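Local coordinates for protein glycerate dehydrogenase (Bacillus sp. 5mfcol3.1, PDB 6P2I) that probably reduces acyclic imino acids to amino acids with NADPH, acting as an imine reductase of the D-2-hydroxyacid dehydrogenase family, at residues A[3-8]-A[49-54]; A[9-14]-A[282-287]; A[18-23]-A[289-294]. All coordinates share one frame; numbering follows the deposited sequence.

Contact 1 of 3, residues A[3-8]-A[49-54]; sequences ITYIDK and IVEWTS. With DAR (D-arginine), chain D.
Asp7 lays its carboxylate against the turn that follows strand 47-50 and accepts two backbone N-H groups and one hydroxyl there. Its CB heads toward residues 51-53, with CG between the backbone N and the carbonyl carbon (chi1 49°). Asp7 OD1 takes Glu51 N on its syn lone pair at 2.9 Å. Asp7 OD2 accepts twice: from Trp52 N, which comes from above the carboxylate plane at 2.8 Å, and from Thr53 OG1 on the anti side at 2.7 Å. Behind this polar knot, strands 2-5 and 47-50 run parallel as neighbours, bonded through Ile49 N to Thr4 O and Ile6 N to Ile49 O. The tight part lies here: Ile49 CG2 sits over one face of the Tyr5 ring, 3.9 Å from its centroid, while CD1 of Ile49 meets Ile3 CG2. Phe26 of strand 25-28 adds to this buried layer. Packing is looser toward Lys8 and Trp52, both partly exposed. There Trp52 NE1 gives its hydrogen to Lys8 O at 2.7 Å, the oxygen lying in the indole plane; Trp52 also packs on His130 of the second subunit. Glu51 reaches from the turn with an extended chain and divides its carboxylate. Tyr5 OH donates to Glu51 OE2 at 2.7 Å from the anti side, and Glu51 OE1 receives NH2 of D-arginine at 2.9 Å, nearly straight at 169°, as well as Thr10 OG1. A carboxylate steadied by two hydroxyls and facing a guanidinium would be expected to stay ionised, a suitable partner for the cationic end of the ligand.

Contact 2 of 3, residues A[9-14]-A[282-287]; sequences PTYLPS and AREKNM. With DAR (D-arginine), chain D.
Tyr11 lies flat against Arg283 in a cation-pi stack that joins the loop after strand 2-5 to helix 280-298. Ring and guanidinium are almost parallel, 7° apart with centres 4.0 Å from each other, and CE1 of Tyr11 lies 3.4 Å from Arg283 CZ, over the middle of the guanidinium. The aliphatic part of the arginine shares the same ring face: Arg283 CD stands over the centre of the Tyr11 ring, 3.6 Å from the centroid. Pro13 CD covers the opposite face, so the phenol is sandwiched between its own loop and the helix. At the edge of the ring Tyr11 OH donates to the syn lone pair of Glu284 OE1 at 2.7 Å, the carboxylate plane well turned from the ring. Met287 completes the first shell with a Met-aromatic contact, its SD approaching the ring obliquely, while Met287 CG lies 3.8 Å from Tyr11 CE2. The sulfur also touches Pro13 CD and Leu12 CD1.

The next shell fixes these groups. Tyr11 CB points at the helix, and CG stands anti to the backbone N (chi1 -176°). Arg283 NH1 is hydrogen-bonded to Tyr278 OH, and OE2 of Glu284 takes the indole N-H of Trp15, tying the carboxylate to helix 14-23. Leu136 of the second subunit packs on Arg283, so this partly exposed contact lies beside the dimer partner. One turn of helix on from Ala282, Asn286 belongs to the D-arginine pocket: its ND2 is bonded to Ile72 O, which leaves the carboxamide oxygen directed at the ligand. There D-arginine NH1 donates to Asn286 OD1 over 2.8 Å, at an N-H...O angle of 171°.

Contact 3 of 3, residues A[18-23]-A[289-294]; sequences NKINEY and ELIENI
Ile20 and Tyr23 of segment 18-23 face Leu290, Ile291 and Ile294 of segment 289-294, and the side chains fill the space between the axes of the two segments, 10.9 Å apart at closest approach and 6° from parallel. Ile20 can be traced outward. Its CB leaves the helix beside the partner rather than pointing at it, and the branch Ile20 CG2 lies 4.1 Å from Ile294 CD1. Ile20 CG1, anti to the carbonyl carbon (chi1 -64°), is also near Ile294 CD1 and stands 4.4 Å from Ile291 CG1. The tip does most of the touching: Ile20 CD1 meets Ile294 CD1 at 3.9 Å and Leu290 CD2 at 4.0 Å, and the Ile20 side chain crosses those of Ile294 and Leu290 at about a right angle. On the inner side Ile20 and Tyr23 also rest on Ile3 of strand 2-5, while Leu290 and Ile294 reach Ile70 of strand 68-71, so helices 14-23 and 280-298 pack side by side on the parallel five-stranded sheet.

Toward the outer side the packing involves longer side chains. Tyr23 CD2 lies 3.9 Å from Ile294 CG2, which approaches the ring obliquely, and the hydroxyl end of the ring comes near Ile291 CG2. Lys19 lays its CG 4.0 Å from Ile291 CD1, and its bent chain brings NZ back beside CG2 of the same isoleucine. Between these segments the contact is therefore carried by methyl and methylene groups and the tyrosine ring. Such chemistry implies cohesion from hydrophobic burial and shape, with Lys19 and Tyr23, both partly exposed, at its margin.

Overall arrangement
Contacts 1 and 3 are buried; contact 2 is a surface contact, and both it and the Trp52 end of contact 1 meet the second subunit. Contacts 2 and 3 share helix 280-298, using successive parts of it, whereas contact 1 belongs to the five-stranded sheet beneath. Apolar packing ties contact 1 to both others, with Ile49 CD1 3.7 Å from Leu290 CD1 of contact 3 and Tyr5 CE2 4.1 Å from Leu12 CD1 of contact 2. Toward the ligand the chemistry turns polar: contact 1 supplies a carboxylate and contact 2 a carboxamide to the same guanidinium of D-arginine. Contact 3, farther from the chain's centre, is apolar between its helices and does not share in binding the ligand.

Contact 1 of 3, residues A[3-8]-A[49-54]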
loop_
_atom_site.group_PDB
_atom_site.type_symbol
_atom_site.label_atom_id
_atom_site.label_comp_id
_atom_site.label_asym_id
_atom_site.label_seq_id
_atom_site.Cartn_x
_atom_site.Cartn_y
_atom_site.Cartn_z
ATOM N N ILE A 3 20.151 -35.499 -7.172
ATOM C CA ILE A 3 19.399 -34.385 -6.605
ATOM C C ILE A 3 18.045 -34.364 -7.295
ATOM O O ILE A 3 17.976 -34.428 -8.528
ATOM C CB ILE A 3 20.144 -33.053 -6.807
ATOM C CG1 ILE A 3 21.564 -33.171 -6.251
ATOM C CG2 ILE A 3 19.362 -31.876 -6.176
ATOM C CD1 ILE A 3 22.551 -32.218 -6.878
ATOM N N THR A 4 16.971 -34.316 -6.512
ATOM C CA THR A 4 15.625 -34.427 -7.067
ATOM C C THR A 4 14.726 -33.343 -6.500
ATOM O O THR A 4 14.513 -33.281 -5.286
ATOM C CB THR A 4 15.014 -35.794 -6.774
ATOM O OG1 THR A 4 15.867 -36.816 -7.296
ATOM C CG2 THR A 4 13.650 -35.899 -7.444
ATOM N N TYR A 5 14.190 -32.506 -7.382
ATOM C CA TYR A 5 13.106 -31.589 -7.033
ATOM C C TYR A 5 11.829 -32.414 -7.176
ATOM O O TYR A 5 11.399 -32.731 -8.291
ATOM C CB TYR A 5 13.143 -30.369 -7.949
ATOM C CG TYR A 5 12.497 -29.086 -7.429
ATOM C CD1 TYR A 5 11.181 -29.072 -6.986
ATOM C CD2 TYR A 5 13.201 -27.892 -7.414
ATOM C CE1 TYR A 5 10.571 -27.890 -6.532
ATOM C CE2 TYR A 5 12.605 -26.706 -6.957
ATOM C CZ TYR A 5 11.293 -26.718 -6.519
ATOM O OH TYR A 5 10.698 -25.549 -6.081
ATOM N N ILE A 6 11.243 -32.819 -6.044
ATOM C CA ILE A 6 10.253 -33.896 -6.079
ATOM C C ILE A 6 8.853 -33.455 -6.474
ATOM O O ILE A 6 7.995 -34.316 -6.694
ATOM C CB ILE A 6 10.161 -34.632 -4.729
ATOM C CG1 ILE A 6 9.517 -33.744 -3.660
ATOM C CG2 ILE A 6 11.534 -35.168 -4.317
ATOM C CD1 ILE A 6 9.134 -34.521 -2.387
ATOM N N ASP A 7 8.580 -32.151 -6.567
ATOM C CA ASP A 7 7.247 -31.702 -6.947
ATOM C C ASP A 7 7.370 -30.399 -7.733
ATOM O O ASP A 7 8.458 -29.844 -7.880
ATOM C CB ASP A 7 6.304 -31.571 -5.728
ATOM C CG ASP A 7 6.915 -30.777 -4.562
ATOM O OD1 ASP A 7 7.906 -30.056 -4.764
ATOM O OD2 ASP A 7 6.394 -30.903 -3.426
ATOM N N LYS A 8 6.240 -29.936 -8.277
ATOM C CA LYS A 8 6.225 -28.934 -9.345
ATOM C C LYS A 8 6.805 -27.595 -8.909
ATOM O O LYS A 8 6.218 -26.907 -8.063
ATOM C CB LYS A 8 4.791 -28.733 -9.848
ATOM C CG LYS A 8 4.658 -27.814 -11.045
ATOM C CD LYS A 8 3.265 -27.921 -11.652
ATOM C CE LYS A 8 2.231 -27.175 -10.819
ATOM N NZ LYS A 8 1.990 -25.780 -11.297
ATOM N N ILE A 49 14.652 -31.822 -2.930
ATOM C CA ILE A 49 14.113 -30.463 -2.830
ATOM C C ILE A 49 12.597 -30.576 -2.875
ATOM O O ILE A 49 12.052 -31.307 -3.708
ATOM C CB ILE A 49 14.609 -29.560 -3.969
ATOM C CG1 ILE A 49 16.136 -29.588 -4.061
ATOM C CG2 ILE A 49 14.083 -28.109 -3.762
ATOM C CD1 ILE A 49 16.663 -29.235 -5.435
ATOM N N VAL A 50 11.910 -29.856 -1.993
ATOM C CA VAL A 50 10.465 -29.992 -1.888
ATOM C C VAL A 50 9.832 -28.607 -1.809
ATOM O O VAL A 50 10.397 -27.686 -1.206
ATOM C CB VAL A 50 10.076 -30.863 -0.674
ATOM C CG1 VAL A 50 10.538 -30.213 0.637
ATOM C CG2 VAL A 50 8.582 -31.134 -0.660
ATOM N N GLU A 51 8.670 -28.457 -2.446
ATOM C CA GLU A 51 7.930 -27.191 -2.420
ATOM C C GLU A 51 6.521 -27.319 -1.866
ATOM O O GLU A 51 6.035 -26.396 -1.193
ATOM C CB GLU A 51 7.855 -26.582 -3.829
ATOM C CG GLU A 51 7.031 -25.283 -3.856
ATOM C CD GLU A 51 7.200 -24.455 -5.108
ATOM O OE1 GLU A 51 6.436 -23.473 -5.260
ATOM O OE2 GLU A 51 8.081 -24.760 -5.931
ATOM N N TRP A 52 5.846 -28.446 -2.122
ATOM C CA TRP A 52 4.420 -28.577 -1.850
ATOM C C TRP A 52 4.056 -29.765 -0.983
ATOM O O TRP A 52 2.974 -29.759 -0.386
ATOM C CB TRP A 52 3.631 -28.733 -3.160
ATOM C CG TRP A 52 3.860 -27.656 -4.161
ATOM C CD1 TRP A 52 4.736 -27.674 -5.216
ATOM C CD2 TRP A 52 3.197 -26.391 -4.208
ATOM N NE1 TRP A 52 4.641 -26.494 -5.920
ATOM C CE2 TRP A 52 3.709 -25.690 -5.315
ATOM C CE3 TRP A 52 2.217 -25.783 -3.411
ATOM C CZ2 TRP A 52 3.276 -24.401 -5.651
ATOM C CZ3 TRP A 52 1.782 -24.509 -3.746
ATOM C CH2 TRP A 52 2.308 -23.835 -4.860
ATOM N N THR A 53 4.887 -30.792 -0.924
ATOM C CA THR A 53 4.442 -32.095 -0.467
ATOM C C THR A 53 4.701 -32.265 1.019
ATOM O O THR A 53 5.832 -32.099 1.481
ATOM C CB THR A 53 5.151 -33.187 -1.267
ATOM O OG1 THR A 53 4.843 -32.996 -2.648
ATOM C CG2 THR A 53 4.714 -34.579 -0.821
ATOM N N SER A 54 3.651 -32.623 1.753
ATOM C CA SER A 54 3.809 -32.973 3.155
ATOM C C SER A 54 4.671 -34.218 3.289
ATOM O O SER A 54 4.488 -35.199 2.562
ATOM C CB SER A 54 2.444 -33.207 3.794
ATOM O OG SER A 54 1.773 -31.972 3.967
HETATM N N DAR D . 5.053 -20.259 2.401
HETATM C CA DAR D . 6.036 -19.259 1.985
HETATM C CB DAR D . 5.966 -18.991 0.474
HETATM C CG DAR D . 6.296 -20.218 -0.382
HETATM C CD DAR D . 6.627 -19.832 -1.821
HETATM N NE DAR D . 7.074 -20.924 -2.686
HETATM C CZ DAR D . 8.281 -20.895 -3.259
HETATM N NH1 DAR D . 9.262 -20.158 -2.728
HETATM N NH2 DAR D . 8.528 -21.600 -4.364
HETATM C C DAR D . 7.427 -19.654 2.447
HETATM O O DAR D . 8.456 -19.334 1.819
HETATM O OXT DAR D . 7.511 -20.302 3.489
#

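Contact 2 of 3, residues A[9-14]-A[282-287]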
loop_
_atom_site.group_PDB
_atom_site.type_symbol
_atom_site.label_atom_id
_atom_site.label_comp_id
_atom_site.label_asym_id
_atom_site.label_seq_id
_atom_site.Cartn_x
_atom_site.Cartn_y
_atom_site.Cartn_z
ATOM N N PRO A 9 7.941 -27.177 -9.461
ATOM C CA PRO A 9 8.518 -25.897 -9.037
ATOM C C PRO A 9 7.695 -24.733 -9.560
ATOM O O PRO A 9 7.252 -24.728 -10.712
ATOM C CB PRO A 9 9.924 -25.895 -9.653
ATOM C CG PRO A 9 10.159 -27.320 -10.133
ATOM C CD PRO A 9 8.805 -27.897 -10.415
ATOM N N THR A 10 7.499 -23.739 -8.697
ATOM C CA THR A 10 6.961 -22.475 -9.185
ATOM C C THR A 10 7.930 -21.830 -10.156
ATOM O O THR A 10 7.528 -21.330 -11.218
ATOM C CB THR A 10 6.689 -21.537 -8.023
ATOM O OG1 THR A 10 5.575 -22.032 -7.274
ATOM C CG2 THR A 10 6.385 -20.126 -8.559
ATOM N N TYR A 11 9.219 -21.875 -9.828
ATOM C CA TYR A 11 10.247 -21.183 -10.595
ATOM C C TYR A 11 11.508 -22.031 -10.583
ATOM O O TYR A 11 12.005 -22.389 -9.512
ATOM C CB TYR A 11 10.502 -19.790 -10.001
ATOM C CG TYR A 11 11.482 -18.942 -10.774
ATOM C CD1 TYR A 11 11.233 -18.587 -12.094
ATOM C CD2 TYR A 11 12.654 -18.487 -10.178
ATOM C CE1 TYR A 11 12.132 -17.808 -12.811
ATOM C CE2 TYR A 11 13.556 -17.703 -10.881
ATOM C CZ TYR A 11 13.291 -17.367 -12.191
ATOM O OH TYR A 11 14.177 -16.585 -12.894
ATOM N N LEU A 12 12.001 -22.378 -11.770
ATOM C CA LEU A 12 13.215 -23.177 -11.911
ATOM C C LEU A 12 13.737 -22.949 -13.320
ATOM O O LEU A 12 13.560 -23.786 -14.216
ATOM C CB LEU A 12 12.962 -24.662 -11.631
ATOM C CG LEU A 12 14.251 -25.479 -11.416
ATOM C CD1 LEU A 12 14.896 -25.173 -10.050
ATOM C CD2 LEU A 12 13.985 -26.981 -11.567
ATOM N N PRO A 13 14.391 -21.816 -13.543
ATOM C CA PRO A 13 14.804 -21.450 -14.897
ATOM C C PRO A 13 15.950 -22.322 -15.373
ATOM O O PRO A 13 16.591 -23.035 -14.597
ATOM C CB PRO A 13 15.233 -19.987 -14.745
ATOM C CG PRO A 13 15.649 -19.874 -13.310
ATOM C CD PRO A 13 14.756 -20.806 -12.535
ATOM N N SER A 14 16.199 -22.243 -16.686
ATOM C CA SER A 14 17.200 -23.094 -17.320
ATOM C C SER A 14 18.567 -22.942 -16.671
ATOM O O SER A 14 19.299 -23.930 -16.521
ATOM C CB SER A 14 17.294 -22.775 -18.811
ATOM O OG SER A 14 16.098 -23.122 -19.484
ATOM N N ALA A 282 12.690 -11.775 -5.294
ATOM C CA ALA A 282 12.581 -12.894 -4.359
ATOM C C ALA A 282 12.796 -14.232 -5.060
ATOM O O ALA A 282 13.519 -15.097 -4.554
ATOM C CB ALA A 282 11.222 -12.875 -3.656
ATOM N N ARG A 283 12.159 -14.438 -6.214
ATOM C CA ARG A 283 12.288 -15.754 -6.838
ATOM C C ARG A 283 13.704 -15.993 -7.331
ATOM O O ARG A 283 14.166 -17.138 -7.342
ATOM C CB ARG A 283 11.270 -15.913 -7.976
ATOM C CG ARG A 283 11.562 -15.098 -9.225
ATOM C CD ARG A 283 10.523 -15.360 -10.300
ATOM N NE ARG A 283 10.903 -14.788 -11.587
ATOM C CZ ARG A 283 10.214 -14.961 -12.708
ATOM N NH1 ARG A 283 9.092 -15.678 -12.703
ATOM N NH2 ARG A 283 10.643 -14.412 -13.834
ATOM N N GLU A 284 14.425 -14.937 -7.714
ATOM C CA GLU A 284 15.830 -15.119 -8.067
ATOM C C GLU A 284 16.659 -15.450 -6.831
ATOM O O GLU A 284 17.480 -16.378 -6.852
ATOM C CB GLU A 284 16.375 -13.878 -8.777
ATOM C CG GLU A 284 17.430 -14.198 -9.834
ATOM C CD GLU A 284 16.883 -15.003 -11.015
ATOM O OE1 GLU A 284 15.645 -15.058 -11.196
ATOM O OE2 GLU A 284 17.694 -15.575 -11.777
ATOM N N LYS A 285 16.461 -14.703 -5.744
ATOM C CA LYS A 285 17.158 -15.012 -4.500
ATOM C C LYS A 285 16.855 -16.427 -4.041
ATOM O O LYS A 285 17.723 -17.098 -3.472
ATOM C CB LYS A 285 16.765 -14.016 -3.409
ATOM C CG LYS A 285 17.488 -12.694 -3.503
ATOM C CD LYS A 285 16.858 -11.685 -2.529
ATOM C CE LYS A 285 17.787 -10.543 -2.197
ATOM N NZ LYS A 285 17.160 -9.672 -1.158
ATOM N N ASN A 286 15.619 -16.888 -4.266
ATOM C CA ASN A 286 15.238 -18.248 -3.899
ATOM C C ASN A 286 16.156 -19.252 -4.582
ATOM O O ASN A 286 16.592 -20.234 -3.965
ATOM C CB ASN A 286 13.770 -18.466 -4.291
ATOM C CG ASN A 286 13.085 -19.630 -3.558
ATOM O OD1 ASN A 286 11.891 -19.871 -3.780
ATOM N ND2 ASN A 286 13.819 -20.356 -2.711
ATOM N N MET A 287 16.481 -18.996 -5.852
ATOM C CA MET A 287 17.393 -19.869 -6.590
ATOM C C MET A 287 18.803 -19.785 -6.030
ATOM O O MET A 287 19.492 -20.809 -5.919
ATOM C CB MET A 287 17.384 -19.498 -8.072
ATOM C CG MET A 287 16.023 -19.616 -8.749
ATOM S SD MET A 287 15.358 -21.298 -8.730
ATOM C CE MET A 287 14.245 -21.260 -7.326
HETATM N N DAR D . 5.053 -20.259 2.401
HETATM C CA DAR D . 6.036 -19.259 1.985
HETATM C CB DAR D . 5.966 -18.991 0.474
HETATM C CG DAR D . 6.296 -20.218 -0.382
HETATM C CD DAR D . 6.627 -19.832 -1.821
HETATM N NE DAR D . 7.074 -20.924 -2.686
HETATM C CZ DAR D . 8.281 -20.895 -3.259
HETATM N NH1 DAR D . 9.262 -20.158 -2.728
HETATM N NH2 DAR D . 8.528 -21.600 -4.364
HETATM C C DAR D . 7.427 -19.654 2.447
HETATM O O DAR D . 8.456 -19.334 1.819
HETATM O OXT DAR D . 7.511 -20.302 3.489
#

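Contact 3 of 3, residues A[18-23]-A[289-294]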
loop_
_atom_site.group_PDB
_atom_site.type_symbol
_atom_site.label_atom_id
_atom_site.label_comp_id
_atom_site.label_asym_id
_atom_site.label_seq_id
_atom_site.Cartn_x
_atom_site.Cartn_y
_atom_site.Cartn_z
ATOM N N ASN A 18 20.721 -26.068 -15.304
ATOM C CA ASN A 18 22.067 -26.359 -15.793
ATOM C C ASN A 18 23.079 -26.337 -14.653
ATOM O O ASN A 18 23.967 -27.195 -14.580
ATOM C CB ASN A 18 22.466 -25.349 -16.871
ATOM C CG ASN A 18 21.619 -25.469 -18.127
ATOM O OD1 ASN A 18 21.071 -26.531 -18.416
ATOM N ND2 ASN A 18 21.522 -24.379 -18.888
ATOM N N LYS A 19 22.947 -25.368 -13.743
ATOM C CA LYS A 19 23.882 -25.285 -12.626
ATOM C C LYS A 19 23.789 -26.516 -11.725
ATOM O O LYS A 19 24.812 -27.081 -11.319
ATOM C CB LYS A 19 23.620 -24.005 -11.830
ATOM C CG LYS A 19 24.435 -23.893 -10.554
ATOM C CD LYS A 19 25.915 -23.833 -10.859
ATOM C CE LYS A 19 26.373 -22.405 -11.027
ATOM N NZ LYS A 19 26.349 -21.662 -9.737
ATOM N N ILE A 20 22.575 -26.954 -11.400
ATOM C CA ILE A 20 22.482 -28.062 -10.458
ATOM C C ILE A 20 22.984 -29.353 -11.099
ATOM O O ILE A 20 23.572 -30.209 -10.423
ATOM C CB ILE A 20 21.042 -28.179 -9.931
ATOM C CG1 ILE A 20 20.693 -26.917 -9.136
ATOM C CG2 ILE A 20 20.890 -29.411 -9.038
ATOM C CD1 ILE A 20 19.269 -26.908 -8.596
ATOM N N ASN A 21 22.808 -29.504 -12.414
ATOM C CA ASN A 21 23.381 -30.663 -13.088
ATOM C C ASN A 21 24.909 -30.645 -13.063
ATOM O O ASN A 21 25.532 -31.664 -13.369
ATOM C CB ASN A 21 22.859 -30.731 -14.529
ATOM C CG ASN A 21 21.530 -31.470 -14.632
ATOM O OD1 ASN A 21 21.415 -32.611 -14.195
ATOM N ND2 ASN A 21 20.520 -30.813 -15.194
ATOM N N GLU A 22 25.533 -29.512 -12.693
ATOM C CA GLU A 22 26.981 -29.534 -12.492
ATOM C C GLU A 22 27.360 -30.283 -11.218
ATOM O O GLU A 22 28.481 -30.795 -11.113
ATOM C CB GLU A 22 27.546 -28.114 -12.419
ATOM C CG GLU A 22 27.410 -27.319 -13.692
ATOM C CD GLU A 22 27.773 -25.843 -13.501
ATOM O OE1 GLU A 22 27.348 -25.021 -14.336
ATOM O OE2 GLU A 22 28.490 -25.509 -12.524
ATOM N N TYR A 23 26.458 -30.322 -10.234
ATOM C CA TYR A 23 26.726 -30.931 -8.937
ATOM C C TYR A 23 26.374 -32.409 -8.877
ATOM O O TYR A 23 26.896 -33.118 -8.013
ATOM C CB TYR A 23 25.943 -30.204 -7.840
ATOM C CG TYR A 23 26.379 -28.774 -7.621
ATOM C CD1 TYR A 23 27.651 -28.484 -7.147
ATOM C CD2 TYR A 23 25.521 -27.714 -7.888
ATOM C CE1 TYR A 23 28.060 -27.172 -6.941
ATOM C CE2 TYR A 23 25.922 -26.398 -7.688
ATOM C CZ TYR A 23 27.189 -26.137 -7.214
ATOM O OH TYR A 23 27.586 -24.831 -7.011
ATOM N N GLU A 289 19.648 -19.174 -2.979
ATOM C CA GLU A 289 19.665 -19.889 -1.702
ATOM C C GLU A 289 19.643 -21.395 -1.913
ATOM O O GLU A 289 20.372 -22.130 -1.240
ATOM C CB GLU A 289 18.484 -19.463 -0.829
ATOM C CG GLU A 289 18.695 -18.074 -0.208
ATOM C CD GLU A 289 17.579 -17.633 0.734
ATOM O OE1 GLU A 289 16.429 -18.080 0.571
ATOM O OE2 GLU A 289 17.862 -16.806 1.626
ATOM N N LEU A 290 18.808 -21.866 -2.836
ATOM C CA LEU A 290 18.783 -23.289 -3.163
ATOM C C LEU A 290 20.167 -23.776 -3.576
ATOM O O LEU A 290 20.633 -24.832 -3.124
ATOM C CB LEU A 290 17.774 -23.528 -4.285
ATOM C CG LEU A 290 17.832 -24.905 -4.933
ATOM C CD1 LEU A 290 17.501 -25.987 -3.923
ATOM C CD2 LEU A 290 16.897 -24.957 -6.110
ATOM N N ILE A 291 20.840 -23.010 -4.434
ATOM C CA ILE A 291 22.152 -23.412 -4.927
ATOM C C ILE A 291 23.180 -23.327 -3.810
ATOM O O ILE A 291 24.069 -24.181 -3.699
ATOM C CB ILE A 291 22.549 -22.563 -6.148
ATOM C CG1 ILE A 291 21.701 -22.968 -7.352
ATOM C CG2 ILE A 291 24.038 -22.694 -6.464
ATOM C CD1 ILE A 291 21.647 -21.926 -8.457
ATOM N N GLU A 292 23.077 -22.300 -2.964
ATOM C CA GLU A 292 24.001 -22.190 -1.844
ATOM C C GLU A 292 23.840 -23.358 -0.886
ATOM O O GLU A 292 24.830 -23.873 -0.354
ATOM C CB GLU A 292 23.793 -20.875 -1.102
ATOM C CG GLU A 292 24.683 -20.757 0.109
ATOM C CD GLU A 292 24.582 -19.397 0.766
ATOM O OE1 GLU A 292 23.650 -18.640 0.411
ATOM O OE2 GLU A 292 25.433 -19.091 1.628
ATOM N N ASN A 293 22.604 -23.800 -0.665
ATOM C CA ASN A 293 22.384 -24.982 0.164
ATOM C C ASN A 293 23.100 -26.197 -0.408
ATOM O O ASN A 293 23.760 -26.949 0.325
ATOM C CB ASN A 293 20.888 -25.258 0.298
ATOM C CG ASN A 293 20.228 -24.347 1.312
ATOM O OD1 ASN A 293 20.885 -23.860 2.234
ATOM N ND2 ASN A 293 18.927 -24.113 1.152
ATOM N N ILE A 294 22.963 -26.421 -1.718
ATOM C CA ILE A 294 23.569 -27.600 -2.342
ATOM C C ILE A 294 25.087 -27.516 -2.276
ATOM O O ILE A 294 25.764 -28.462 -1.851
ATOM C CB ILE A 294 23.077 -27.746 -3.793
ATOM C CG1 ILE A 294 21.568 -28.037 -3.798
ATOM C CG2 ILE A 294 23.877 -28.818 -4.516
ATOM C CD1 ILE A 294 20.903 -27.919 -5.168
#